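ATP-dependent RNA helicase HrpB (Escherichia coli, PDB 6EUD) hydrolyses ATP as a bacterial DExH-box NTPase with RNA helicase and single-stranded RNA-binding activity. Local coordinates at residues 634-637 / 638-642; 394-398 / 399-403; 627-630 / 631-635. All coordinates share one frame; numbering follows the deposited sequence.

Along the chain contact 2 comes first, at the C-terminal end of helix 386-398 and the turn leading into strand 402-403. Contact 3 follows far downstream, where a loop enters helix 631-646, and contact 1 continues along that same helix. Contacts 1 and 3 share Glu634 and Gln635, their centres lie about 10 Å apart, and Arg637 CD packs on Trp629 CZ3 at 4.0 Å. Contact 2 is remote from both, with centres about 38 Å from contact 1 and about 41 Å from contact 3. Contacts 3 and 1 thus start and continue one helix, whereas contact 2 ends another in a distant part of the chain, all away from the predicted ATP site.

Contact 1: residues 634-637 / 638-642; sequences EQLR and LRLLC
The carbonyl oxygen of Gln635 accepts the backbone N-H of Arg639 at 2.7 Å (Arg639 N to Gln635 O), one of four successive i to i+4 bonds that define this alpha-helical run within helix 631-646. The next bond, Leu640 N to Leu636 O, measures 2.8 Å. On the flank, Glu634 and Arg637 form an i, i+3 salt bridge. Arg637 holds the carboxylate side-on: NH2 reaches the syn lone pair of Glu634 OE2 at 2.6 Å, and NE meets Glu634 OE1 at 3.2 Å, 34° out of the carboxylate plane. Using two nitrogens for two oxygens restrains rotation of both groups. A bend in Glu634 at chi2 (62°) also carries OE2 to Leu638, 3.6 Å from its CG, while Gln635 NE2 approaches Leu638 CD1 at 3.5 Å. Leu638 thus touches two polar ends, with CG and CD1 at Glu634 OE2 and CD1 also at Gln635 NE2. The amide of Gln635 is tied elsewhere, its OE1 accepting from Tyr722 N, and Arg639 NE donates to Leu706 O, so this helix is fastened to neighbouring chain segments through both side chains. Leu636 and Leu640, one turn apart, both pack on Leu702 of helix 696-705. Farther along, Arg637 and Leu641 run side by side, pointing the same way, with Arg637 NH1 3.8 Å from Leu641 CD1.

Contact 2: residues 394-398 / 399-403; sequences RLLQM and LGALE
Leu399 lays its branched end against Leu395 one turn earlier, CD1 to CD1 at 3.9 Å, where helix 386-398 closes in a Schellman motif. Positive phi at Gly400 (73°) turns the chain, and two bonds run back into the last turn: Ala401 N to Leu396 O at 3.0 Å and Gly400 N to Gln397 O at 2.9 Å. In the latter the donor sits above the carbonyl plane, 62° out of it and not on a lone pair. The turn swings the chain aside and brings Leu402 against the flank of the last helical turn. Its CG rests 3.8 Å from Leu396 CB, and its CD1 touches both Leu396 CB and Gln397 CG, in the notch beside them. Gln397 gives its CG at 3.7 Å to Leu402 CD1, with the amide NE2 close beside it. Ala401 adds a smaller bump, its CB 4.3 Å from Leu396 CB and nearer still to Leu396 O. Elsewhere on the turn Leu399 has a methyl for each of two neighbours, CD1 for Leu395 and CD2 for Met398. The methionine's bend at chi3 (86°) carries CE to Leu399 CD2. Outside the turn, Leu395 and Leu399 meet Arg422 of helix 421-429, whereas Leu402 packs on Leu368 of helix 361-370, so the cap joins three helices. A water accepts from Leu402 N at 3.0 Å and donates a weak bond to Gln397 O.

Contact 3: residues 627-630 / 631-635; sequences LNWT and AEAEQ
Ala631 follows Thr630 as the first helical residue, its phi/psi of -49/-40° contrasting with the extended psi of 160° at Thr630. Its own carbonyl already serves the next turn, accepting from Gln635 N. Glu632 comes next, with a side chain extended beyond CG, whose CB lies 3.8 Å from Thr630 OG1. A water joins the two residues, 2.6 Å from Thr630 OG1 and donating to Glu632 OE1 at 2.8 Å, so the hydroxyl has a solvent partner beside its bond to the helix. At Ala633 that helix bond appears: the backbone N donates to Thr630 OG1 at 3.1 Å and is close to straight, with an N-H...O angle of 164°. The chi1 of Thr630 (58°) sets OG1 between the backbone N and the carbonyl carbon, from where it reaches the first turn. Ala633 CB meanwhile turns toward the preceding loop and touches the indole of Trp629, with CE3 4.1 Å away. Glu634 then closes the turn, its N donating to Thr630 O at 2.9 Å. Its carboxylate, held by Arg637, brings OE1 near Trp629 CE3, with ring and carboxylate planes 63° apart. The indole is also held by Trp629 NE1 donating to Leu624 O and by packing on Ile686 and Leu690 of helix 686-692. A threonine side chain accepting from the backbone N-H three residues on, next to the first i to i+4 bond from its own carbonyl, is the classic N-cap, which here starts helix 631-646.

Contact 1: residues 634-637 / 638-642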
loop_
_atom_site.group_PDB
_atom_site.type_symbol
_atom_site.label_atom_id
_atom_site.label_comp_id
_atom_site.label_asym_id
_atom_site.label_seq_id
_atom_site.Cartn_x
_atom_site.Cartn_y
_atom_site.Cartn_z
ATOM N N GLU A 634 -34.090 15.418 12.218
ATOM C CA GLU A 634 -33.647 15.176 10.847
ATOM C C GLU A 634 -33.228 16.473 10.173
ATOM O O GLU A 634 -32.212 16.515 9.490
ATOM C CB GLU A 634 -34.755 14.481 10.032
ATOM C CG GLU A 634 -34.445 14.327 8.542
ATOM C CD GLU A 634 -33.199 13.460 8.281
ATOM O OE1 GLU A 634 -32.810 12.674 9.175
ATOM O OE2 GLU A 634 -32.616 13.550 7.177
ATOM N N GLN A 635 -34.015 17.531 10.360
ATOM C CA GLN A 635 -33.670 18.852 9.818
ATOM C C GLN A 635 -32.334 19.342 10.391
ATOM O O GLN A 635 -31.514 19.907 9.667
ATOM C CB GLN A 635 -34.781 19.870 10.108
ATOM C CG GLN A 635 -35.936 19.813 9.101
ATOM C CD GLN A 635 -35.481 20.176 7.705
ATOM O OE1 GLN A 635 -35.147 21.340 7.423
ATOM N NE2 GLN A 635 -35.420 19.179 6.829
ATOM N N LEU A 636 -32.108 19.104 11.680
ATOM C CA LEU A 636 -30.829 19.424 12.288
ATOM C C LEU A 636 -29.714 18.646 11.587
ATOM O O LEU A 636 -28.714 19.224 11.159
ATOM C CB LEU A 636 -30.834 19.117 13.797
ATOM C CG LEU A 636 -29.492 19.329 14.535
ATOM C CD1 LEU A 636 -28.987 20.769 14.471
ATOM C CD2 LEU A 636 -29.593 18.898 15.976
ATOM N N ARG A 637 -29.911 17.343 11.434
ATOM C CA ARG A 637 -28.912 16.521 10.749
ATOM C C ARG A 637 -28.639 17.083 9.344
ATOM O O ARG A 637 -27.494 17.244 8.973
ATOM C CB ARG A 637 -29.339 15.058 10.665
ATOM C CG ARG A 637 -28.177 14.146 10.235
ATOM C CD ARG A 637 -28.628 12.719 9.960
ATOM N NE ARG A 637 -29.595 12.680 8.871
ATOM C CZ ARG A 637 -29.280 12.512 7.593
ATOM N NH1 ARG A 637 -28.014 12.341 7.235
ATOM N NH2 ARG A 637 -30.236 12.501 6.675
ATOM N N LEU A 638 -29.693 17.431 8.606
ATOM C CA LEU A 638 -29.540 18.022 7.286
ATOM C C LEU A 638 -28.847 19.402 7.360
ATOM O O LEU A 638 -28.005 19.732 6.512
ATOM C CB LEU A 638 -30.907 18.126 6.604
ATOM C CG LEU A 638 -31.518 16.793 6.175
ATOM C CD1 LEU A 638 -32.952 16.928 5.666
ATOM C CD2 LEU A 638 -30.641 16.183 5.105
ATOM N N ARG A 639 -29.175 20.203 8.372
ATOM C CA ARG A 639 -28.506 21.495 8.531
ATOM C C ARG A 639 -27.018 21.327 8.788
ATOM O O ARG A 639 -26.205 22.130 8.308
ATOM C CB ARG A 639 -29.150 22.295 9.657
ATOM C CG ARG A 639 -30.502 22.852 9.229
ATOM C CD ARG A 639 -31.374 23.213 10.422
ATOM N NE ARG A 639 -30.758 24.306 11.165
ATOM C CZ ARG A 639 -30.964 24.515 12.454
ATOM N NH1 ARG A 639 -31.762 23.695 13.135
ATOM N NH2 ARG A 639 -30.346 25.511 13.067
ATOM N N LEU A 640 -26.654 20.284 9.537
ATOM C CA LEU A 640 -25.238 19.973 9.768
ATOM C C LEU A 640 -24.526 19.578 8.465
ATOM O O LEU A 640 -23.386 19.981 8.222
ATOM C CB LEU A 640 -25.096 18.867 10.815
ATOM C CG LEU A 640 -25.409 19.394 12.220
ATOM C CD1 LEU A 640 -25.480 18.251 13.253
ATOM C CD2 LEU A 640 -24.370 20.460 12.611
ATOM N N LEU A 641 -25.216 18.815 7.622
ATOM C CA LEU A 641 -24.679 18.433 6.332
ATOM C C LEU A 641 -24.452 19.677 5.486
ATOM O O LEU A 641 -23.387 19.808 4.871
ATOM C CB LEU A 641 -25.609 17.475 5.586
ATOM C CG LEU A 641 -25.734 16.037 6.080
ATOM C CD1 LEU A 641 -26.729 15.254 5.204
ATOM C CD2 LEU A 641 -24.369 15.360 6.120
ATOM N N CYS A 642 -25.447 20.579 5.452
ATOM C CA CYS A 642 -25.362 21.787 4.617
ATOM C C CYS A 642 -24.307 22.767 5.113
ATOM O O CYS A 642 -23.582 23.333 4.306
ATOM C CB CYS A 642 -26.721 22.481 4.531
ATOM S SG CYS A 642 -27.876 21.481 3.566
#

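Contact 2: residues 394-398 / 399-403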
loop_
_atom_site.group_PDB
_atom_site.type_symbol
_atom_site.label_atom_id
_atom_site.label_comp_id
_atom_site.label_asym_id
_atom_site.label_seq_id
_atom_site.Cartn_x
_atom_site.Cartn_y
_atom_site.Cartn_z
ATOM N N ARG A 394 -1.288 0.257 12.176
ATOM C CA ARG A 394 -2.206 -0.649 12.861
ATOM C C ARG A 394 -1.533 -1.956 13.222
ATOM O O ARG A 394 -1.692 -2.426 14.341
ATOM C CB ARG A 394 -3.458 -0.912 12.023
ATOM C CG ARG A 394 -4.415 0.264 12.040
ATOM C CD ARG A 394 -5.767 -0.073 11.443
ATOM N NE ARG A 394 -5.641 -0.455 10.043
ATOM C CZ ARG A 394 -5.692 0.397 9.026
ATOM N NH1 ARG A 394 -5.880 1.692 9.258
ATOM N NH2 ARG A 394 -5.560 -0.048 7.783
ATOM N N LEU A 395 -0.765 -2.533 12.302
ATOM C CA LEU A 395 -0.047 -3.770 12.607
ATOM C C LEU A 395 0.951 -3.601 13.761
ATOM O O LEU A 395 1.037 -4.461 14.639
ATOM C CB LEU A 395 0.690 -4.295 11.369
ATOM C CG LEU A 395 1.656 -5.472 11.615
ATOM C CD1 LEU A 395 0.962 -6.682 12.280
ATOM C CD2 LEU A 395 2.309 -5.911 10.310
ATOM N N LEU A 396 1.709 -2.503 13.749
ATOM C CA LEU A 396 2.696 -2.250 14.792
ATOM C C LEU A 396 2.000 -2.103 16.142
ATOM O O LEU A 396 2.531 -2.536 17.179
ATOM C CB LEU A 396 3.539 -1.005 14.460
ATOM C CG LEU A 396 4.506 -1.154 13.272
ATOM C CD1 LEU A 396 5.435 0.034 13.149
ATOM C CD2 LEU A 396 5.342 -2.421 13.392
ATOM N N GLN A 397 0.802 -1.515 16.125
ATOM C CA GLN A 397 -0.027 -1.449 17.329
ATOM C C GLN A 397 -0.377 -2.849 17.827
ATOM O O GLN A 397 -0.183 -3.157 19.000
ATOM C CB GLN A 397 -1.292 -0.636 17.061
ATOM C CG GLN A 397 -1.069 0.856 17.186
ATOM C CD GLN A 397 -2.067 1.693 16.402
ATOM O OE1 GLN A 397 -2.964 1.168 15.738
ATOM N NE2 GLN A 397 -1.890 3.011 16.451
ATOM N N MET A 398 -0.872 -3.699 16.928
ATOM C CA MET A 398 -1.191 -5.081 17.269
ATOM C C MET A 398 0.007 -5.782 17.930
ATOM O O MET A 398 -0.160 -6.568 18.863
ATOM C CB MET A 398 -1.640 -5.866 16.020
ATOM C CG MET A 398 -2.233 -7.261 16.326
ATOM S SD MET A 398 -2.375 -8.394 14.923
ATOM C CE MET A 398 -0.750 -9.140 14.895
ATOM N N LEU A 399 1.208 -5.489 17.438
ATOM C CA LEU A 399 2.425 -6.146 17.907
ATOM C C LEU A 399 2.975 -5.535 19.192
ATOM O O LEU A 399 3.945 -6.034 19.755
ATOM C CB LEU A 399 3.494 -6.103 16.803
ATOM C CG LEU A 399 3.116 -6.852 15.507
ATOM C CD1 LEU A 399 4.156 -6.617 14.431
ATOM C CD2 LEU A 399 2.889 -8.372 15.766
ATOM N N GLY A 400 2.355 -4.447 19.644
ATOM C CA GLY A 400 2.802 -3.735 20.834
ATOM C C GLY A 400 4.081 -2.914 20.689
ATOM O O GLY A 400 4.743 -2.602 21.679
ATOM N N ALA A 401 4.420 -2.550 19.458
ATOM C CA ALA A 401 5.660 -1.838 19.170
ATOM C C ALA A 401 5.538 -0.318 19.376
ATOM O O ALA A 401 6.552 0.396 19.449
ATOM C CB ALA A 401 6.107 -2.144 17.731
ATOM N N LEU A 402 4.307 0.179 19.464
ATOM C CA LEU A 402 4.092 1.619 19.474
ATOM C C LEU A 402 3.646 2.120 20.828
ATOM O O LEU A 402 2.842 1.483 21.497
ATOM C CB LEU A 402 3.048 2.018 18.434
ATOM C CG LEU A 402 3.356 1.859 16.948
ATOM C CD1 LEU A 402 2.174 2.392 16.159
ATOM C CD2 LEU A 402 4.631 2.585 16.573
ATOM N N GLU A 403 4.175 3.271 21.218
ATOM C CA GLU A 403 3.703 3.995 22.390
ATOM C C GLU A 403 3.327 5.399 21.923
ATOM O O GLU A 403 4.187 6.276 21.766
ATOM C CB GLU A 403 4.777 4.031 23.479
ATOM C CG GLU A 403 4.393 4.749 24.753
ATOM C CD GLU A 403 5.564 4.880 25.722
ATOM O OE1 GLU A 403 5.414 5.578 26.749
ATOM O OE2 GLU A 403 6.637 4.293 25.461
HETATM O O HOH W 1 1.607 -0.722 20.365
#

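Contact 3: residues 627-630 / 631-635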
loop_
_atom_site.group_PDB
_atom_site.type_symbol
_atom_site.label_atom_id
_atom_site.label_comp_id
_atom_site.label_asym_id
_atom_site.label_seq_id
_atom_site.Cartn_x
_atom_site.Cartn_y
_atom_site.Cartn_z
ATOM N N LEU A 627 -34.142 4.609 16.384
ATOM C CA LEU A 627 -34.198 5.822 17.184
ATOM C C LEU A 627 -35.378 6.673 16.736
ATOM O O LEU A 627 -35.979 6.412 15.681
ATOM C CB LEU A 627 -32.895 6.603 17.057
ATOM C CG LEU A 627 -31.714 5.747 17.509
ATOM C CD1 LEU A 627 -30.422 6.474 17.268
ATOM C CD2 LEU A 627 -31.897 5.367 18.980
ATOM N N ASN A 628 -35.720 7.677 17.544
ATOM C CA ASN A 628 -36.828 8.570 17.198
ATOM C C ASN A 628 -36.379 9.790 16.405
ATOM O O ASN A 628 -35.960 10.805 16.976
ATOM C CB ASN A 628 -37.566 9.036 18.448
ATOM C CG ASN A 628 -38.790 9.844 18.114
ATOM O OD1 ASN A 628 -39.371 9.679 17.042
ATOM N ND2 ASN A 628 -39.200 10.722 19.028
ATOM N N TRP A 629 -36.481 9.690 15.088
ATOM C CA TRP A 629 -36.067 10.772 14.212
ATOM C C TRP A 629 -37.218 11.718 13.907
ATOM O O TRP A 629 -37.931 11.536 12.922
ATOM C CB TRP A 629 -35.482 10.192 12.926
ATOM C CG TRP A 629 -34.151 9.592 13.182
ATOM C CD1 TRP A 629 -33.884 8.298 13.522
ATOM C CD2 TRP A 629 -32.895 10.283 13.182
ATOM N NE1 TRP A 629 -32.530 8.139 13.716
ATOM C CE2 TRP A 629 -31.904 9.344 13.517
ATOM C CE3 TRP A 629 -32.517 11.605 12.926
ATOM C CZ2 TRP A 629 -30.542 9.683 13.593
ATOM C CZ3 TRP A 629 -31.164 11.951 13.006
ATOM C CH2 TRP A 629 -30.194 10.990 13.339
ATOM N N THR A 630 -37.407 12.721 14.763
ATOM C CA THR A 630 -38.416 13.758 14.525
ATOM C C THR A 630 -38.013 14.597 13.316
ATOM O O THR A 630 -36.829 14.613 12.944
ATOM C CB THR A 630 -38.587 14.697 15.734
ATOM O OG1 THR A 630 -37.323 15.300 16.038
ATOM C CG2 THR A 630 -39.075 13.941 16.939
ATOM N N ALA A 631 -38.989 15.287 12.716
ATOM C CA ALA A 631 -38.724 16.259 11.659
ATOM C C ALA A 631 -37.621 17.225 12.081
ATOM O O ALA A 631 -36.726 17.556 11.279
ATOM C CB ALA A 631 -39.980 17.021 11.298
ATOM N N GLU A 632 -37.656 17.635 13.349
ATOM C CA GLU A 632 -36.658 18.565 13.882
ATOM C C GLU A 632 -35.236 17.971 13.969
ATOM O O GLU A 632 -34.255 18.624 13.584
ATOM C CB GLU A 632 -37.087 19.061 15.260
ATOM C CG GLU A 632 -36.146 20.091 15.834
ATOM C CD GLU A 632 -36.490 20.453 17.257
ATOM O OE1 GLU A 632 -36.622 19.535 18.092
ATOM O OE2 GLU A 632 -36.663 21.658 17.528
ATOM N N ALA A 633 -35.128 16.745 14.484
ATOM C CA ALA A 633 -33.837 16.051 14.540
ATOM C C ALA A 633 -33.261 15.862 13.154
ATOM O O ALA A 633 -32.088 16.122 12.940
ATOM C CB ALA A 633 -33.962 14.692 15.236
ATOM N N GLU A 634 -34.090 15.418 12.218
ATOM C CA GLU A 634 -33.647 15.176 10.847
ATOM C C GLU A 634 -33.228 16.473 10.173
ATOM O O GLU A 634 -32.212 16.515 9.490
ATOM C CB GLU A 634 -34.755 14.481 10.032
ATOM C CG GLU A 634 -34.445 14.327 8.542
ATOM C CD GLU A 634 -33.199 13.460 8.281
ATOM O OE1 GLU A 634 -32.810 12.674 9.175
ATOM O OE2 GLU A 634 -32.616 13.550 7.177
ATOM N N GLN A 635 -34.015 17.531 10.360
ATOM C CA GLN A 635 -33.670 18.852 9.818
ATOM C C GLN A 635 -32.334 19.342 10.391
ATOM O O GLN A 635 -31.514 19.907 9.667
ATOM C CB GLN A 635 -34.781 19.870 10.108
ATOM C CG GLN A 635 -35.936 19.813 9.101
ATOM C CD GLN A 635 -35.481 20.176 7.705
ATOM O OE1 GLN A 635 -35.147 21.340 7.423
ATOM N NE2 GLN A 635 -35.420 19.179 6.829
HETATM O O HOH W 2 -37.194 16.832 18.142
#